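Local atomic coordinates of T-cell surface glycoprotein CD1A1 antigen (Gallus gallus, PDB entry 3JVG), a protein that probably presents lipid antigens at the cell surface to T cells, as other CD1 glycoproteins of the MHC class I-like family do. Residues Gly31-Gly36 with Ser205-Pro210; Phe109-Glu114 with Gly126-Met131. All coordinates share one frame; numbering follows the deposited sequence.

Interaction 1. Residues Gly31-Gly36 with Ser205-Pro210; sequences GDVKMG and SFYPRP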
ATOM      1  N   GLY A  31       3.375   7.661  -7.365  1.00 19.16           N
ATOM      2  CA  GLY A  31       1.995   7.608  -6.857  1.00 19.72           C
ATOM      3  C   GLY A  31       1.723   6.193  -6.360  1.00 19.35           C
ATOM      4  O   GLY A  31       2.437   5.673  -5.456  1.00 18.67           O
ATOM      5  N   ASP A  32       0.717   5.533  -6.932  1.00 19.91           N
ATOM      6  CA  ASP A  32       0.475   4.129  -6.547  1.00 19.75           C
ATOM      7  C   ASP A  32       0.931   3.200  -7.672  1.00 19.69           C
ATOM      8  O   ASP A  32       0.565   2.052  -7.672  1.00 19.89           O
ATOM      9  CB  ASP A  32      -1.008   3.851  -6.215  1.00 20.59           C
ATOM     10  CG  ASP A  32      -1.944   4.219  -7.353  1.00 21.54           C
ATOM     11  OD1 ASP A  32      -1.470   4.718  -8.388  1.00 21.54           O
ATOM     12  OD2 ASP A  32      -3.191   4.013  -7.233  1.00 22.43           O
ATOM     13  N   VAL A  33       1.669   3.715  -8.650  1.00 19.60           N
ATOM     14  CA  VAL A  33       2.201   2.861  -9.712  1.00 19.66           C
ATOM     15  C   VAL A  33       3.541   2.283  -9.257  1.00 18.94           C
ATOM     16  O   VAL A  33       4.501   3.055  -8.949  1.00 18.46           O
ATOM     17  CB  VAL A  33       2.400   3.629 -11.007  1.00 20.09           C
ATOM     18  CG1 VAL A  33       3.089   2.726 -12.048  1.00 20.55           C
ATOM     19  CG2 VAL A  33       1.068   4.251 -11.536  1.00 21.02           C
ATOM     20  N   LYS A  34       3.615   0.951  -9.172  1.00 19.02           N
ATOM     21  CA  LYS A  34       4.843   0.302  -8.706  1.00 18.57           C
ATOM     22  C   LYS A  34       5.890   0.304  -9.813  1.00 18.68           C
ATOM     23  O   LYS A  34       5.692  -0.346 -10.832  1.00 19.28           O
ATOM     24  CB  LYS A  34       4.552  -1.104  -8.207  1.00 18.85           C
ATOM     25  CG  LYS A  34       3.818  -1.092  -6.829  1.00 20.62           C
ATOM     26  CD  LYS A  34       3.328  -2.516  -6.445  1.00 29.66           C
ATOM     27  CE  LYS A  34       2.673  -2.548  -5.032  1.00 33.83           C
ATOM     28  NZ  LYS A  34       2.499  -3.947  -4.430  1.00 40.80           N
ATOM     29  N   MET A  35       7.001   1.043  -9.610  1.00 18.23           N
ATOM     30  CA  MET A  35       8.017   1.169 -10.653  1.00 18.47           C
ATOM     31  C   MET A  35       8.889  -0.067 -10.663  1.00 18.68           C
ATOM     32  O   MET A  35       9.236  -0.553 -11.712  1.00 19.28           O
ATOM     33  CB  MET A  35       8.879   2.417 -10.455  1.00 18.13           C
ATOM     34  CG  MET A  35       8.076   3.713 -10.628  1.00 18.23           C
ATOM     35  SD  MET A  35       9.227   5.091 -10.513  1.00 23.32           S
ATOM     36  CE  MET A  35       9.708   4.942  -8.802  1.00 17.35           C
ATOM     37  N   GLY A  36       9.241  -0.569  -9.495  1.00 18.33           N
ATOM     38  CA  GLY A  36      10.065  -1.756  -9.372  1.00 18.70           C
ATOM     39  C   GLY A  36      10.345  -2.109  -7.918  1.00 18.33           C
ATOM     40  O   GLY A  36       9.760  -1.540  -6.979  1.00 18.12           O
ATOM     41  N   SER A 205     -13.611  -1.703  -9.543  1.00 18.10           N
ATOM     42  CA  SER A 205     -13.031  -1.397 -10.833  1.00 18.18           C
ATOM     43  C   SER A 205     -12.539   0.043 -11.024  1.00 18.12           C
ATOM     44  O   SER A 205     -12.191   0.383 -12.128  1.00 19.32           O
ATOM     45  CB  SER A 205     -14.010  -1.713 -11.965  1.00 19.27           C
ATOM     46  OG  SER A 205     -14.325  -3.089 -11.920  1.00 22.73           O
ATOM     47  N   PHE A 206     -12.465   0.880  -9.997  1.00 17.16           N
ATOM     48  CA  PHE A 206     -12.159   2.263 -10.304  1.00 17.18           C
ATOM     49  C   PHE A 206     -10.679   2.525 -10.181  1.00 16.97           C
ATOM     50  O   PHE A 206      -9.976   1.919  -9.359  1.00 17.23           O
ATOM     51  CB  PHE A 206     -13.014   3.265  -9.500  1.00 17.22           C
ATOM     52  CG  PHE A 206     -12.934   3.080  -8.016  1.00 16.89           C
ATOM     53  CD1 PHE A 206     -13.750   2.156  -7.361  1.00 16.94           C
ATOM     54  CD2 PHE A 206     -12.033   3.810  -7.265  1.00 16.91           C
ATOM     55  CE1 PHE A 206     -13.632   1.971  -6.007  1.00 16.92           C
ATOM     56  CE2 PHE A 206     -11.949   3.674  -5.877  1.00 16.89           C
ATOM     57  CZ  PHE A 206     -12.733   2.746  -5.258  1.00 16.89           C
ATOM     58  N   TYR A 207     -10.208   3.415 -11.027  1.00 17.43           N
ATOM     59  CA  TYR A 207      -8.866   3.970 -10.934  1.00 17.61           C
ATOM     60  C   TYR A 207      -8.966   5.354 -11.551  1.00 18.48           C
ATOM     61  O   TYR A 207      -9.614   5.514 -12.601  1.00 19.01           O
ATOM     62  CB  TYR A 207      -7.838   3.118 -11.713  1.00 17.70           C
ATOM     63  CG  TYR A 207      -6.418   3.627 -11.478  1.00 18.77           C
ATOM     64  CD1 TYR A 207      -5.664   3.160 -10.387  1.00 17.71           C
ATOM     65  CD2 TYR A 207      -5.864   4.619 -12.292  1.00 19.01           C
ATOM     66  CE1 TYR A 207      -4.407   3.614 -10.163  1.00 18.29           C
ATOM     67  CE2 TYR A 207      -4.577   5.100 -12.065  1.00 19.65           C
ATOM     68  CZ  TYR A 207      -3.858   4.580 -11.002  1.00 19.59           C
ATOM     69  OH  TYR A 207      -2.609   4.998 -10.743  1.00 20.11           O
ATOM     70  N   PRO A 208      -8.334   6.362 -10.915  1.00 18.96           N
ATOM     71  CA  PRO A 208      -7.489   6.360  -9.694  1.00 18.84           C
ATOM     72  C   PRO A 208      -8.281   6.229  -8.376  1.00 18.36           C
ATOM     73  O   PRO A 208      -9.504   6.269  -8.370  1.00 18.13           O
ATOM     74  CB  PRO A 208      -6.797   7.740  -9.754  1.00 20.65           C
ATOM     75  CG  PRO A 208      -7.790   8.617 -10.503  1.00 20.83           C
ATOM     76  CD  PRO A 208      -8.462   7.717 -11.502  1.00 20.18           C
ATOM     77  N   ARG A 209      -7.549   6.131  -7.276  1.00 18.48           N
ATOM     78  CA  ARG A 209      -8.072   5.796  -5.963  1.00 19.04           C
ATOM     79  C   ARG A 209      -9.098   6.797  -5.341  1.00 18.87           C
ATOM     80  O   ARG A 209     -10.027   6.342  -4.703  1.00 20.13           O
ATOM     81  CB  ARG A 209      -6.879   5.541  -5.029  1.00 20.08           C
ATOM     82  CG  ARG A 209      -7.241   4.875  -3.685  1.00 24.14           C
ATOM     83  CD  ARG A 209      -5.944   4.685  -2.848  1.00 30.58           C
ATOM     84  NE  ARG A 209      -6.037   3.614  -1.858  1.00 35.79           N
ATOM     85  CZ  ARG A 209      -6.359   3.817  -0.581  1.00 40.53           C
ATOM     86  NH1 ARG A 209      -6.606   5.057  -0.160  1.00 38.47           N
ATOM     87  NH2 ARG A 209      -6.421   2.786   0.277  1.00 41.21           N
ATOM     88  N   PRO A 210      -8.946   8.130  -5.520  1.00 19.78           N
ATOM     89  CA  PRO A 210      -9.925   9.039  -4.843  1.00 20.93           C
ATOM     90  C   PRO A 210     -11.310   8.819  -5.383  1.00 20.38           C
ATOM     91  O   PRO A 210     -11.474   8.686  -6.575  1.00 19.51           O
ATOM     92  CB  PRO A 210      -9.465  10.452  -5.209  1.00 21.93           C
ATOM     93  CG  PRO A 210      -7.979  10.279  -5.686  1.00 22.70           C
ATOM     94  CD  PRO A 210      -7.879   8.862  -6.231  1.00 20.78           C
TER
HETATM   95  O   HOH W   1      -4.573   6.220  -7.669  1.00  2.00           O
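D32 and Y207 approach from opposite directions, carboxylate to phenol. The Y207 side chain runs outward from its backbone. CB points toward segment 31-36. CG stands anti to the backbone N (chi1 -174°), which sends the ring out at D32. CB of P208, the next residue, lies over the rim of one ring face; a cis peptide bond joins it to Y207. CD1 is only loosely approached by D32. CE1 is closer, with D32 OD2 3.2 Å from Y207 CE1, reached obliquely to the ring. Y207 CZ lies 3.5 Å from D32 OD1. At the tip, Y207 OH donates a hydrogen bond of 2.6 Å to D32 OD1, which accepts through its syn lone pair, on the side of OD2. The carboxylate and ring planes are 22° apart, so the two flat groups are only slightly tilted. V33 CG2 touches the hydroxyl from the side, 3.8 Å from Y207 OH. This contact spans the junction between the MHC-like platform and the C1-set immunoglobulin domain. Segment 31-36 leads into a platform strand; segment 205-210 takes in the end of strand 197-206 and the turn after it. D32 OD2 is held separately. It accepts a 2.6 Å hydrogen bond from a water, which accepts one from R209 N at 3.0 Å. Y241 OH also hydrogen-bonds to D32 OD2, so both carboxylate oxygens are tied to the immunoglobulin domain. R179 makes a cation-pi contact with the Y207 ring.

Interaction 2. Residues Phe109-Glu114 with Gly126-Met131; sequences FDIAYE and GTWDQM
W128 puts the edge of its six-membered ring against the face of F109. The pair is a T-shaped (edge-to-face) stack, with planes at 75° and ring centroids 4.9 Å apart. W128 CH2 is the touching atom. It sits over the centre of the F109 ring, and the shortest approach is 3.5 Å, from W128 CH2 to F109 CE1. I111 adds a second, looser touch: its CD1 lies 4.2 Å from W128 CZ3, oblique to the indole. F109 and I111 are two residues apart on one strand and both point toward W128. No hydrogen bond joins the two segments, so the contact is apolar. A chi1 of -179° swings the F109 ring away from its backbone N. The W128 CB itself does not aim at the other strand; the length of the indole carries CH2 across. The indole nitrogen is fixed from outside, since W128 NE1 hydrogen-bonds to N151 OD1. F121 meets W128 in a further edge-to-face pair. Its strand, 116-122, runs between strands 105-113 and 127-130 in the antiparallel sheet of the MHC-like platform. An unidentified bound molecule, probably from the crystallisation liquor, comes within about 3 Å of the I111 side chain. Sheet and helices enclose a groove, probably the antigen-binding one of CD1 proteins. Beyond the sheet, M144 of helix 135-145 packs on W128, and I154 of helix 148-172 touches both W128 and F109.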
ATOM      1  N   PHE A 109      12.620  12.156   4.162  1.00 17.67           N
ATOM      2  CA  PHE A 109      13.558  11.057   4.337  1.00 17.13           C
ATOM      3  C   PHE A 109      13.399  10.703   5.819  1.00 17.24           C
ATOM      4  O   PHE A 109      13.901  11.418   6.693  1.00 17.72           O
ATOM      5  CB  PHE A 109      15.000  11.502   3.975  1.00 17.30           C
ATOM      6  CG  PHE A 109      16.085  10.412   4.097  1.00 16.98           C
ATOM      7  CD1 PHE A 109      17.391  10.707   3.678  1.00 19.96           C
ATOM      8  CD2 PHE A 109      15.817   9.134   4.561  1.00 16.61           C
ATOM      9  CE1 PHE A 109      18.424   9.747   3.737  1.00 20.00           C
ATOM     10  CE2 PHE A 109      16.814   8.175   4.650  1.00 16.67           C
ATOM     11  CZ  PHE A 109      18.145   8.484   4.237  1.00 18.24           C
ATOM     12  N   ASP A 110      12.627   9.630   6.050  1.00 16.93           N
ATOM     13  CA  ASP A 110      12.282   9.154   7.365  1.00 17.13           C
ATOM     14  C   ASP A 110      12.749   7.706   7.543  1.00 16.97           C
ATOM     15  O   ASP A 110      12.657   6.862   6.616  1.00 16.75           O
ATOM     16  CB  ASP A 110      10.767   9.195   7.587  1.00 17.99           C
ATOM     17  CG  ASP A 110      10.215  10.616   7.593  1.00 20.42           C
ATOM     18  OD1 ASP A 110       9.905  11.125   6.512  1.00 18.06           O
ATOM     19  OD2 ASP A 110      10.038  11.204   8.698  1.00 27.77           O
ATOM     20  N   ILE A 111      13.242   7.435   8.742  1.00 17.08           N
ATOM     21  CA  ILE A 111      13.530   6.108   9.194  1.00 17.06           C
ATOM     22  C   ILE A 111      12.617   5.721  10.356  1.00 17.49           C
ATOM     23  O   ILE A 111      12.362   6.507  11.300  1.00 17.97           O
ATOM     24  CB  ILE A 111      15.001   5.980   9.473  1.00 17.21           C
ATOM     25  CG1 ILE A 111      15.762   6.291   8.134  1.00 18.38           C
ATOM     26  CG2 ILE A 111      15.315   4.629  10.053  1.00 17.44           C
ATOM     27  CD1 ILE A 111      17.195   6.529   8.274  1.00 19.69           C
ATOM     28  N   ALA A 112      12.061   4.509  10.235  1.00 17.45           N
ATOM     29  CA  ALA A 112      11.275   3.991  11.305  1.00 18.00           C
ATOM     30  C   ALA A 112      11.997   2.841  12.007  1.00 18.36           C
ATOM     31  O   ALA A 112      12.862   2.135  11.428  1.00 18.18           O
ATOM     32  CB  ALA A 112       9.860   3.561  10.816  1.00 18.01           C
ATOM     33  N   TYR A 113      11.589   2.664  13.261  1.00 19.05           N
ATOM     34  CA  TYR A 113      12.136   1.622  14.108  1.00 19.99           C
ATOM     35  C   TYR A 113      10.990   1.097  14.915  1.00 20.36           C
ATOM     36  O   TYR A 113      10.229   1.860  15.506  1.00 21.69           O
ATOM     37  CB  TYR A 113      13.264   2.151  15.010  1.00 20.03           C
ATOM     38  CG  TYR A 113      13.682   1.150  16.042  1.00 21.94           C
ATOM     39  CD1 TYR A 113      14.248  -0.098  15.666  1.00 22.15           C
ATOM     40  CD2 TYR A 113      13.468   1.409  17.392  1.00 24.84           C
ATOM     41  CE1 TYR A 113      14.614  -1.033  16.622  1.00 25.55           C
ATOM     42  CE2 TYR A 113      13.813   0.471  18.384  1.00 28.92           C
ATOM     43  CZ  TYR A 113      14.388  -0.743  17.995  1.00 31.97           C
ATOM     44  OH  TYR A 113      14.724  -1.619  18.993  1.00 32.65           O
ATOM     45  N   GLU A 114      10.863  -0.217  14.921  1.00 21.11           N
ATOM     46  CA  GLU A 114       9.714  -0.921  15.467  1.00 22.74           C
ATOM     47  C   GLU A 114       8.427  -0.223  15.059  1.00 21.93           C
ATOM     48  O   GLU A 114       7.580  -0.001  15.893  1.00 23.83           O
ATOM     49  CB  GLU A 114       9.813  -1.109  16.996  1.00 24.43           C
ATOM     50  CG  GLU A 114      10.858  -2.224  17.473  1.00 30.46           C
ATOM     51  CD  GLU A 114      10.640  -3.702  16.851  1.00 38.14           C
ATOM     52  OE1 GLU A 114      10.371  -4.634  17.702  1.00 41.73           O
ATOM     53  OE2 GLU A 114      10.754  -3.953  15.577  1.00 28.33           O
ATOM     54  N   GLY A 126      20.100  20.534   6.776  1.00 26.85           N
ATOM     55  CA  GLY A 126      20.932  19.415   6.410  1.00 25.78           C
ATOM     56  C   GLY A 126      21.346  18.643   7.646  1.00 26.62           C
ATOM     57  O   GLY A 126      22.516  18.335   7.826  1.00 27.59           O
ATOM     58  N   THR A 127      20.408  18.372   8.541  1.00 26.41           N
ATOM     59  CA  THR A 127      20.722  17.464   9.630  1.00 26.94           C
ATOM     60  C   THR A 127      19.535  16.513   9.942  1.00 24.68           C
ATOM     61  O   THR A 127      18.543  16.530   9.216  1.00 22.48           O
ATOM     62  CB  THR A 127      21.129  18.236  10.868  1.00 29.66           C
ATOM     63  OG1 THR A 127      21.804  17.349  11.806  1.00 34.10           O
ATOM     64  CG2 THR A 127      19.888  18.929  11.468  1.00 27.55           C
ATOM     65  N   TRP A 128      19.667  15.751  11.035  1.00 23.73           N
ATOM     66  CA  TRP A 128      18.681  14.781  11.507  1.00 23.22           C
ATOM     67  C   TRP A 128      17.912  15.168  12.757  1.00 23.79           C
ATOM     68  O   TRP A 128      18.500  15.609  13.737  1.00 24.63           O
ATOM     69  CB  TRP A 128      19.353  13.426  11.678  1.00 22.32           C
ATOM     70  CG  TRP A 128      19.946  12.919  10.361  1.00 21.11           C
ATOM     71  CD1 TRP A 128      21.201  13.203   9.847  1.00 21.02           C
ATOM     72  CD2 TRP A 128      19.297  12.079   9.395  1.00 21.89           C
ATOM     73  NE1 TRP A 128      21.372  12.569   8.644  1.00 19.97           N
ATOM     74  CE2 TRP A 128      20.219  11.894   8.321  1.00 19.22           C
ATOM     75  CE3 TRP A 128      18.016  11.467   9.323  1.00 19.16           C
ATOM     76  CZ2 TRP A 128      19.926  11.095   7.211  1.00 18.56           C
ATOM     77  CZ3 TRP A 128      17.717  10.690   8.208  1.00 19.25           C
ATOM     78  CH2 TRP A 128      18.674  10.520   7.160  1.00 21.86           C
ATOM     79  N   ASP A 129      16.586  15.005  12.701  1.00 24.06           N
ATOM     80  CA  ASP A 129      15.709  15.084  13.893  1.00 25.40           C
ATOM     81  C   ASP A 129      15.501  13.704  14.538  1.00 23.40           C
ATOM     82  O   ASP A 129      15.087  12.734  13.869  1.00 21.01           O
ATOM     83  CB  ASP A 129      14.341  15.722  13.582  1.00 26.37           C
ATOM     84  CG  ASP A 129      14.450  17.059  12.785  1.00 34.47           C
ATOM     85  OD1 ASP A 129      15.501  17.748  12.854  1.00 39.50           O
ATOM     86  OD2 ASP A 129      13.462  17.420  12.075  1.00 43.87           O
ATOM     87  N   GLN A 130      15.770  13.655  15.848  1.00 23.13           N
ATOM     88  CA  GLN A 130      15.484  12.510  16.684  1.00 22.91           C
ATOM     89  C   GLN A 130      13.965  12.440  16.840  1.00 22.97           C
ATOM     90  O   GLN A 130      13.333  13.424  17.280  1.00 23.93           O
ATOM     91  CB  GLN A 130      16.186  12.699  18.043  1.00 24.71           C
ATOM     92  CG  GLN A 130      15.982  11.567  19.062  1.00 25.32           C
ATOM     93  CD  GLN A 130      16.579  11.873  20.479  1.00 27.71           C
ATOM     94  OE1 GLN A 130      17.498  12.657  20.641  1.00 26.18           O
ATOM     95  NE2 GLN A 130      16.049  11.214  21.479  1.00 27.60           N
ATOM     96  N   MET A 131      13.367  11.288  16.496  1.00 21.97           N
ATOM     97  CA  MET A 131      11.915  11.137  16.565  1.00 22.17           C
ATOM     98  C   MET A 131      11.374  10.309  17.763  1.00 22.76           C
ATOM     99  O   MET A 131      10.175  10.318  18.037  1.00 23.26           O
ATOM    100  CB  MET A 131      11.405  10.582  15.234  1.00 21.21           C
ATOM    101  CG  MET A 131      11.799  11.498  14.039  1.00 22.31           C
ATOM    102  SD  MET A 131      11.098  13.173  14.208  1.00 28.40           S
ATOM    103  CE  MET A 131       9.375  12.904  13.771  1.00 23.44           C
TER

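How the interactions relate
From the N terminus, the chain first reaches segment 31-36 on the platform sheet. It then passes through helix 58-82 and into strand 105-113, where interaction 2 begins. Interaction 2 closes after a short excursion through strand 116-122, at segment 126-131. The chain continues through helices 135-145 and 148-172 into the immunoglobulin domain, where segment 205-210 closes interaction 1. Interaction 2 is therefore nested inside the long loop of interaction 1, and the two do not cross. Both reach the same eight-stranded sheet, but their nearest atoms are about 15 Å apart. Interaction 1 ties two domains together; interaction 2 stays within the MHC-like domain.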